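Local coordinates for carbohydrate binding module (Uncultured bacterium, PDB 2W3J), which binds calcium ions and, as a family 35 carbohydrate binding module, probably recognises uronic acid sugars, at residues Y53-F59 and W92-D98; S65-A69 and D116-N120; M1-E5 and G130-A134. All blocks are in the same frame, centred on the assembly; numbering follows the deposited sequence. Where two conformers were deposited one is given.

From the N terminus, residues 1-5 hold the first strand, 2-5, and meet residues 130-134 near the other end of the chain. Interaction 3 therefore closes a loop that encloses the other two contacts. Inside it, residues 53-59 come first and residues 65-69 second. They pair with residues 92-98 and 116-120, so interactions 1 and 2 cross along the chain. Interaction 1 joins two strands of one sheet. Interaction 2 ties together two loops near a calcium ion. Interaction 3 links edge strands of the two larger sheets. Phe59 of interaction 1 packs on Ala119 and Asn120 of interaction 2, and Tyr53 touches Ile131 of interaction 3.

Interaction 1. Residues Y53-F59 and W92-D98; sequences YTAQIRF and WQTVNVD
Arg58 carries CG anti to the backbone N (chi1 -173°) and runs extended to NE. Trp92 instead has CG beside its backbone N (chi1 -69°). The two side chains then cross at about a right angle, and the guanidinium lies flat on the indole. The planes are 15° apart and the centres 4.5 Å. Arg58 NH2 comes nearest, 3.5 Å from Trp92 CB. Arg58 NH1 also forms a salt bridge with Asp122, and Trp92 NE1 donates a hydrogen bond to Ala23 O. With an alanine here instead of Arg58, Asp122 would probably lose its charged mate and the indole its guanidinium cover. On the other sheet face, Gln93 CB sits over the Phe59 ring, 3.7 Å from its centroid. At the far end Thr54 OG1 donates to Asp98 OD1 at 3.0 Å, on the syn side of the carboxylate but well out of its plane. The backbones form an antiparallel ladder. Ala55-Val97, Ile57-Val95 and Phe59-Gln93 each make two hydrogen bonds. Strand 51-60 lies between strand 120-126 and strand 93-101, the latter outermost in this four-stranded sheet. Ile57, Val95 and Val97 all pack on Leu81 of strand 76-81, in the other large sheet.

Interaction 2. Residues S65-A69 and D116-N120; sequences SARRA and DGLAN
Arg67 lies across the 116-120 backbone, where two loops meet at one end of the beta-sandwich. Arg67 CB is 3.5 Å from Gly117 O. The first torsion sets CG beside the backbone N (chi1 -68°), where it too passes Gly117 O. The chain then stays extended. Arg67 CD passes 3.4 Å from Leu118 O and is also close to Ala119 N. NE lies near Asp116 O, which sits over one face of the guanidinium. At the tip, Arg67 NH1 donates to Leu118 O at 3.1 Å. The bond is fairly straight (159°), and the acceptor lies in the guanidinium plane. NH1 also gives a hydrogen bond to a water that in turn donates to Asn120 OD1. The guanidinium is thus held at its edge by a carbonyl and a water. Arg67 comes within about 4 Å of a calcium ion, measured from its side chain. Thr33, a ligand of a calcium ion, accepts from Leu118 N through OG1. The contact therefore borders a metal site that is probably important for sugar recognition, as in related modules. Two more waters join the backbones: one links Arg67 O to Ala119 N, the other Arg68 O to Gly117 O. Deeper in, Leu118 and Ala69 share Leu110 as a neighbour. There Ala69 CB and Leu118 CD2 are tightly packed, only 3.4 Å apart.

Interaction 3. Residues M1-E5 and G130-A134; sequences MWLFE and GITPA. With CA (calcium ion), chain C.
Met1 N donates to a water at 2.7 Å, and the same water lies 2.8 Å from Ile131 O. It appears to bridge Met1 N and Ile131 O, though more acceptors lie in reach than it has protons. The rest is apolar. Trp2 has CG anti to the backbone N (chi1 -164°), and this turns the indole face to Pro133. CD of Pro133 stands almost straight over the five-membered ring of Trp2, 3.6 Å from its centroid and 14° off the normal, a CH-pi contact. Trp2 CB packs on Ile131 CG2 at 3.9 Å. The indole turns its edge to Phe4: Trp2 CD1 lies 3.5 Å above the plane of the Phe4 ring, over its centre. The Phe4 ring also reaches Pro133, its CE1 being 4.1 Å from CB of the proline. Glu5 OE1 binds a calcium ion at 2.4 Å; Glu6, Thr26, Gly29 and Asp122 also bind it. The two short strands run at 24° to each other, with axes 7.2 Å apart. Strand 2-5 pairs with strand 120-126, and strand 131-133 pairs with strand 40-47. The first and last strands thus meet across the two sheets of a beta-sandwich, the fold of this module family.

Interaction 1. Residues Y53-F59 and W92-D98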
loop_
_atom_site.group_PDB
_atom_site.type_symbol
_atom_site.label_atom_id
_atom_site.label_comp_id
_atom_site.label_asym_id
_atom_site.label_seq_id
_atom_site.Cartn_x
_atom_site.Cartn_y
_atom_site.Cartn_z
ATOM N N TYR A 53 10.161 11.056 0.589
ATOM C CA TYR A 53 9.431 10.794 1.831
ATOM C C TYR A 53 9.489 9.318 2.161
ATOM O O TYR A 53 9.619 8.488 1.254
ATOM C CB TYR A 53 7.967 11.202 1.656
ATOM C CG TYR A 53 7.761 12.691 1.414
ATOM C CD1 TYR A 53 7.468 13.554 2.473
ATOM C CD2 TYR A 53 7.861 13.234 0.129
ATOM C CE1 TYR A 53 7.265 14.923 2.246
ATOM C CE2 TYR A 53 7.658 14.605 -0.104
ATOM C CZ TYR A 53 7.363 15.430 0.965
ATOM O OH TYR A 53 7.165 16.780 0.745
ATOM N N THR A 54 9.417 8.973 3.446
ATOM C CA THR A 54 9.328 7.562 3.849
ATOM C C THR A 54 7.858 7.159 3.963
ATOM O O THR A 54 7.092 7.825 4.670
ATOM C CB THR A 54 9.976 7.325 5.207
ATOM O OG1 THR A 54 11.327 7.793 5.151
ATOM C CG2 THR A 54 9.969 5.850 5.530
ATOM N N ALA A 55 7.478 6.087 3.255
ATOM C CA ALA A 55 6.136 5.492 3.376
ATOM C C ALA A 55 6.291 4.196 4.158
ATOM O O ALA A 55 7.328 3.528 4.103
ATOM C CB ALA A 55 5.535 5.201 2.012
ATOM N N GLN A 56 5.285 3.864 4.949
ATOM C CA GLN A 56 5.288 2.579 5.604
ATOM C C GLN A 56 4.003 1.830 5.265
ATOM O O GLN A 56 2.909 2.344 5.462
ATOM C CB GLN A 56 5.376 2.760 7.121
ATOM C CG GLN A 56 5.377 1.408 7.858
ATOM C CD GLN A 56 5.668 1.566 9.319
ATOM O OE1 GLN A 56 6.839 1.599 9.743
ATOM N NE2 GLN A 56 4.620 1.674 10.105
ATOM N N ILE A 57 4.147 0.605 4.773
ATOM C CA ILE A 57 2.984 -0.212 4.407
ATOM C C ILE A 57 2.784 -1.253 5.464
ATOM O O ILE A 57 3.725 -1.960 5.829
ATOM C CB ILE A 57 3.223 -0.901 3.036
ATOM C CG1 ILE A 57 3.430 0.184 1.968
ATOM C CG2 ILE A 57 1.991 -1.787 2.657
ATOM C CD1 ILE A 57 3.948 -0.361 0.578
ATOM N N ARG A 58 1.568 -1.321 6.022
ATOM C CA ARG A 58 1.287 -2.327 7.050
ATOM C C ARG A 58 0.486 -3.449 6.380
ATOM O O ARG A 58 -0.451 -3.194 5.631
ATOM C CB ARG A 58 0.482 -1.716 8.199
ATOM C CG ARG A 58 0.294 -2.631 9.394
ATOM C CD ARG A 58 -0.325 -1.840 10.581
ATOM N NE ARG A 58 -0.383 -2.647 11.802
ATOM C CZ ARG A 58 -1.478 -3.255 12.266
ATOM N NH1 ARG A 58 -2.633 -3.203 11.601
ATOM N NH2 ARG A 58 -1.394 -3.958 13.394
ATOM N N PHE A 59 0.881 -4.690 6.624
ATOM C CA PHE A 59 0.347 -5.789 5.827
ATOM C C PHE A 59 0.294 -7.077 6.610
ATOM O O PHE A 59 0.997 -7.242 7.643
ATOM C CB PHE A 59 1.211 -5.998 4.545
ATOM C CG PHE A 59 2.619 -6.512 4.816
ATOM C CD1 PHE A 59 2.911 -7.892 4.752
ATOM C CD2 PHE A 59 3.642 -5.621 5.108
ATOM C CE1 PHE A 59 4.213 -8.360 4.978
ATOM C CE2 PHE A 59 4.958 -6.080 5.348
ATOM C CZ PHE A 59 5.247 -7.447 5.271
ATOM N N TRP A 92 0.583 -8.582 12.293
ATOM C CA TRP A 92 0.703 -7.727 11.131
ATOM C C TRP A 92 2.165 -7.276 11.035
ATOM O O TRP A 92 2.889 -7.266 12.047
ATOM C CB TRP A 92 -0.251 -6.533 11.287
ATOM C CG TRP A 92 -1.689 -6.965 11.188
ATOM C CD1 TRP A 92 -2.455 -7.555 12.160
ATOM C CD2 TRP A 92 -2.498 -6.894 10.017
ATOM N NE1 TRP A 92 -3.726 -7.828 11.665
ATOM C CE2 TRP A 92 -3.773 -7.432 10.352
ATOM C CE3 TRP A 92 -2.287 -6.398 8.722
ATOM C CZ2 TRP A 92 -4.818 -7.503 9.427
ATOM C CZ3 TRP A 92 -3.328 -6.490 7.801
ATOM C CH2 TRP A 92 -4.579 -7.010 8.170
ATOM N N GLN A 93 2.593 -6.910 9.824
ATOM C CA GLN A 93 4.007 -6.583 9.572
ATOM C C GLN A 93 4.058 -5.205 8.957
ATOM O O GLN A 93 3.045 -4.689 8.486
ATOM C CB GLN A 93 4.606 -7.591 8.590
ATOM C CG GLN A 93 4.529 -9.060 9.092
ATOM C CD GLN A 93 5.108 -10.027 8.075
ATOM O OE1 GLN A 93 4.415 -10.912 7.547
ATOM N NE2 GLN A 93 6.406 -9.875 7.805
ATOM N N THR A 94 5.235 -4.591 8.960
ATOM C CA THR A 94 5.370 -3.292 8.311
ATOM C C THR A 94 6.627 -3.309 7.445
ATOM O O THR A 94 7.572 -4.047 7.733
ATOM C CB THR A 94 5.467 -2.142 9.328
ATOM O OG1 THR A 94 6.514 -2.416 10.270
ATOM C CG2 THR A 94 4.147 -1.970 10.085
ATOM N N VAL A 95 6.606 -2.547 6.354
ATOM C CA VAL A 95 7.805 -2.384 5.544
ATOM C C VAL A 95 7.897 -0.916 5.185
ATOM O O VAL A 95 6.892 -0.291 4.859
ATOM C CB VAL A 95 7.796 -3.275 4.282
ATOM C CG1 VAL A 95 6.557 -3.053 3.401
ATOM C CG2 VAL A 95 9.107 -3.075 3.454
ATOM N N ASN A 96 9.101 -0.364 5.261
ATOM C CA ASN A 96 9.312 1.043 4.908
ATOM C C ASN A 96 9.865 1.151 3.496
ATOM O O ASN A 96 10.604 0.276 3.041
ATOM C CB ASN A 96 10.296 1.706 5.884
ATOM C CG ASN A 96 9.698 1.946 7.246
ATOM O OD1 ASN A 96 8.475 2.039 7.405
ATOM N ND2 ASN A 96 10.553 2.054 8.247
ATOM N N VAL A 97 9.489 2.204 2.784
ATOM C CA VAL A 97 10.044 2.431 1.458
ATOM C C VAL A 97 10.125 3.941 1.240
ATOM O O VAL A 97 9.183 4.685 1.563
ATOM C CB VAL A 97 9.210 1.727 0.366
ATOM C CG1 VAL A 97 7.775 2.243 0.346
ATOM C CG2 VAL A 97 9.838 1.869 -1.015
ATOM N N ASP A 98 11.260 4.401 0.717
ATOM C CA ASP A 98 11.403 5.811 0.375
ATOM C C ASP A 98 10.843 6.097 -1.006
ATOM O O ASP A 98 11.133 5.380 -1.985
ATOM C CB ASP A 98 12.862 6.242 0.479
ATOM C CG ASP A 98 13.346 6.299 1.934
ATOM O OD1 ASP A 98 12.496 6.319 2.854
ATOM O OD2 ASP A 98 14.579 6.306 2.160
#

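Interaction 2. Residues S65-A69 and D116-N120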
loop_
_atom_site.group_PDB
_atom_site.type_symbol
_atom_site.label_atom_id
_atom_site.label_comp_id
_atom_site.label_asym_id
_atom_site.label_seq_id
_atom_site.Cartn_x
_atom_site.Cartn_y
_atom_site.Cartn_z
ATOM N N SER A 65 4.358 -18.238 1.010
ATOM C CA SER A 65 5.548 -17.584 0.510
ATOM C C SER A 65 5.465 -16.055 0.600
ATOM O O SER A 65 4.407 -15.504 0.928
ATOM C CB SER A 65 5.793 -18.009 -0.926
ATOM O OG SER A 65 4.814 -17.413 -1.766
ATOM N N ALA A 66 6.583 -15.390 0.307
ATOM C CA ALA A 66 6.603 -13.928 0.199
ATOM C C ALA A 66 5.690 -13.532 -0.950
ATOM O O ALA A 66 5.403 -14.354 -1.824
ATOM C CB ALA A 66 8.036 -13.425 -0.006
ATOM N N ARG A 67 5.161 -12.306 -0.929
ATOM C CA ARG A 67 4.304 -11.832 -2.004
ATOM C C ARG A 67 4.906 -10.570 -2.579
ATOM O O ARG A 67 4.447 -9.461 -2.335
ATOM C CB ARG A 67 2.899 -11.564 -1.487
ATOM C CG ARG A 67 2.212 -12.871 -1.098
ATOM C CD ARG A 67 0.742 -12.683 -0.796
ATOM N NE ARG A 67 0.203 -13.924 -0.218
ATOM C CZ ARG A 67 -1.042 -14.042 0.225
ATOM N NH1 ARG A 67 -1.875 -13.014 0.099
ATOM N NH2 ARG A 67 -1.462 -15.196 0.765
ATOM N N ARG A 68 5.967 -10.751 -3.351
ATOM C CA ARG A 68 6.698 -9.599 -3.874
ATOM C C ARG A 68 5.792 -8.667 -4.668
ATOM O O ARG A 68 4.911 -9.103 -5.401
ATOM C CB ARG A 68 7.912 -10.084 -4.687
ATOM C CG ARG A 68 8.916 -10.827 -3.814
ATOM C CD ARG A 68 10.226 -11.198 -4.552
ATOM N NE ARG A 68 11.004 -10.032 -4.981
ATOM C CZ ARG A 68 11.869 -9.387 -4.204
ATOM N NH1 ARG A 68 12.043 -9.763 -2.941
ATOM N NH2 ARG A 68 12.545 -8.355 -4.681
ATOM N N ALA A 69 6.015 -7.353 -4.515
ATOM C CA ALA A 69 5.204 -6.363 -5.218
ATOM C C ALA A 69 6.036 -5.114 -5.452
ATOM O O ALA A 69 6.909 -4.793 -4.661
ATOM C CB ALA A 69 3.976 -5.972 -4.389
ATOM N N ASP A 116 0.624 -15.050 -6.369
ATOM C CA ASP A 116 -0.020 -15.000 -5.067
ATOM C C ASP A 116 -0.660 -13.645 -4.790
ATOM O O ASP A 116 -1.226 -13.439 -3.714
ATOM C CB ASP A 116 0.978 -15.321 -3.959
ATOM C CG ASP A 116 1.270 -16.810 -3.851
ATOM O OD1 ASP A 116 0.619 -17.601 -4.582
ATOM O OD2 ASP A 116 2.140 -17.173 -3.020
ATOM N N GLY A 117 -0.593 -12.728 -5.756
ATOM C CA GLY A 117 -1.137 -11.366 -5.551
ATOM C C GLY A 117 -0.412 -10.580 -4.473
ATOM O O GLY A 117 0.744 -10.862 -4.129
ATOM N N LEU A 118 -1.083 -9.549 -3.933
ATOM C CA LEU A 118 -0.505 -8.822 -2.811
ATOM C C LEU A 118 -0.737 -9.520 -1.466
ATOM O O LEU A 118 -1.672 -10.312 -1.312
ATOM C CB LEU A 118 -1.111 -7.415 -2.741
ATOM C CG LEU A 118 -0.912 -6.541 -3.998
ATOM C CD1 LEU A 118 -1.588 -5.168 -3.807
ATOM C CD2 LEU A 118 0.624 -6.375 -4.222
ATOM N N ALA A 119 0.134 -9.229 -0.505
ATOM C CA ALA A 119 -0.193 -9.445 0.908
ATOM C C ALA A 119 -1.485 -8.672 1.201
ATOM O O ALA A 119 -1.908 -7.802 0.426
ATOM C CB ALA A 119 0.923 -8.932 1.791
ATOM N N ASN A 120 -2.126 -8.985 2.319
ATOM C CA ASN A 120 -3.318 -8.223 2.704
ATOM C C ASN A 120 -2.822 -6.863 3.162
ATOM O O ASN A 120 -2.033 -6.780 4.083
ATOM C CB ASN A 120 -4.050 -8.932 3.849
ATOM C CG ASN A 120 -4.688 -10.227 3.394
ATOM O OD1 ASN A 120 -4.955 -10.419 2.197
ATOM N ND2 ASN A 120 -5.014 -11.100 4.357
HETATM O O HOH W 1 4.613 -15.626 -4.315
HETATM O O HOH W 2 2.416 -7.758 -1.431
HETATM O O HOH W 3 -4.627 -12.869 0.957
HETATM O O HOH W 4 3.146 -11.133 -5.505
#

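Interaction 3. Residues M1-E5 and G130-A134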
loop_
_atom_site.group_PDB
_atom_site.type_symbol
_atom_site.label_atom_id
_atom_site.label_comp_id
_atom_site.label_asym_id
_atom_site.label_seq_id
_atom_site.Cartn_x
_atom_site.Cartn_y
_atom_site.Cartn_z
ATOM N N MET A 1 2.162 14.081 8.399
ATOM C CA MET A 1 2.024 12.679 7.891
ATOM C C MET A 1 0.562 12.387 7.569
ATOM O O MET A 1 -0.352 13.103 8.012
ATOM C CB MET A 1 2.526 11.688 8.940
ATOM C CG MET A 1 1.523 11.412 10.060
ATOM S SD MET A 1 0.627 9.855 9.854
ATOM C CE MET A 1 1.921 8.701 10.342
ATOM N N TRP A 2 0.315 11.328 6.787
ATOM C CA TRP A 2 -1.071 10.942 6.585
ATOM C C TRP A 2 -1.119 9.417 6.547
ATOM O O TRP A 2 -0.268 8.777 5.918
ATOM C CB TRP A 2 -1.676 11.519 5.294
ATOM C CG TRP A 2 -3.148 11.439 5.314
ATOM C CD1 TRP A 2 -3.934 10.484 4.728
ATOM C CD2 TRP A 2 -4.038 12.311 6.022
ATOM N NE1 TRP A 2 -5.257 10.719 5.016
ATOM C CE2 TRP A 2 -5.347 11.839 5.806
ATOM C CE3 TRP A 2 -3.843 13.460 6.810
ATOM C CZ2 TRP A 2 -6.481 12.475 6.330
ATOM C CZ3 TRP A 2 -4.956 14.093 7.328
ATOM C CH2 TRP A 2 -6.264 13.586 7.107
ATOM N N LEU A 3 -2.119 8.862 7.214
ATOM C CA LEU A 3 -2.347 7.425 7.197
ATOM C C LEU A 3 -3.515 7.134 6.294
ATOM O O LEU A 3 -4.646 7.596 6.551
ATOM C CB LEU A 3 -2.627 6.942 8.622
ATOM C CG LEU A 3 -2.989 5.458 8.786
ATOM C CD1 LEU A 3 -1.813 4.598 8.336
ATOM C CD2 LEU A 3 -3.367 5.133 10.278
ATOM N N PHE A 4 -3.264 6.361 5.228
ATOM C CA PHE A 4 -4.266 6.096 4.188
ATOM C C PHE A 4 -4.917 4.714 4.397
ATOM O O PHE A 4 -4.225 3.715 4.359
ATOM C CB PHE A 4 -3.591 6.068 2.798
ATOM C CG PHE A 4 -3.075 7.428 2.352
ATOM C CD1 PHE A 4 -3.807 8.179 1.460
ATOM C CD2 PHE A 4 -1.862 7.917 2.835
ATOM C CE1 PHE A 4 -3.339 9.445 1.027
ATOM C CE2 PHE A 4 -1.398 9.187 2.429
ATOM C CZ PHE A 4 -2.155 9.928 1.529
ATOM N N GLU A 5 -6.222 4.711 4.616
ATOM C CA GLU A 5 -7.018 3.499 4.825
ATOM C C GLU A 5 -7.876 3.243 3.596
ATOM O O GLU A 5 -8.297 4.173 2.870
ATOM C CB GLU A 5 -7.937 3.706 6.040
ATOM C CG GLU A 5 -7.167 3.949 7.312
ATOM C CD GLU A 5 -6.563 2.686 7.904
ATOM O OE1 GLU A 5 -6.830 1.572 7.378
ATOM O OE2 GLU A 5 -5.822 2.790 8.920
ATOM N N GLY A 130 3.069 18.310 5.517
ATOM C CA GLY A 130 2.445 18.757 4.291
ATOM C C GLY A 130 1.924 17.646 3.386
ATOM O O GLY A 130 1.765 17.843 2.186
ATOM N N ILE A 131 1.638 16.488 3.966
ATOM C CA ILE A 131 1.052 15.379 3.192
ATOM C C ILE A 131 -0.444 15.310 3.518
ATOM O O ILE A 131 -0.819 15.266 4.706
ATOM C CB ILE A 131 1.725 14.039 3.561
ATOM C CG1 ILE A 131 3.214 14.046 3.236
ATOM C CG2 ILE A 131 1.032 12.893 2.849
ATOM C CD1 ILE A 131 3.507 14.138 1.769
ATOM N N THR A 132 -1.289 15.341 2.491
ATOM C CA THR A 132 -2.729 15.150 2.654
ATOM C C THR A 132 -3.222 14.199 1.567
ATOM O O THR A 132 -2.496 13.934 0.624
ATOM C CB THR A 132 -3.527 16.467 2.501
ATOM O OG1 THR A 132 -3.192 17.088 1.260
ATOM C CG2 THR A 132 -3.189 17.441 3.652
ATOM N N PRO A 133 -4.463 13.717 1.689
ATOM C CA PRO A 133 -5.042 12.907 0.635
ATOM C C PRO A 133 -5.393 13.815 -0.533
ATOM O O PRO A 133 -5.524 15.017 -0.345
ATOM C CB PRO A 133 -6.319 12.318 1.273
ATOM C CG PRO A 133 -6.577 13.147 2.495
ATOM C CD PRO A 133 -5.309 13.805 2.892
ATOM N N ALA A 134 -5.500 13.244 -1.728
ATOM C CA ALA A 134 -5.917 13.990 -2.922
ATOM C C ALA A 134 -7.071 13.284 -3.617
ATOM O O ALA A 134 -7.326 12.099 -3.348
ATOM C CB ALA A 134 -4.725 14.157 -3.888
HETATM CA CA CA C . -7.019 -0.793 7.140
HETATM O O HOH W 5 0.952 15.936 6.786
#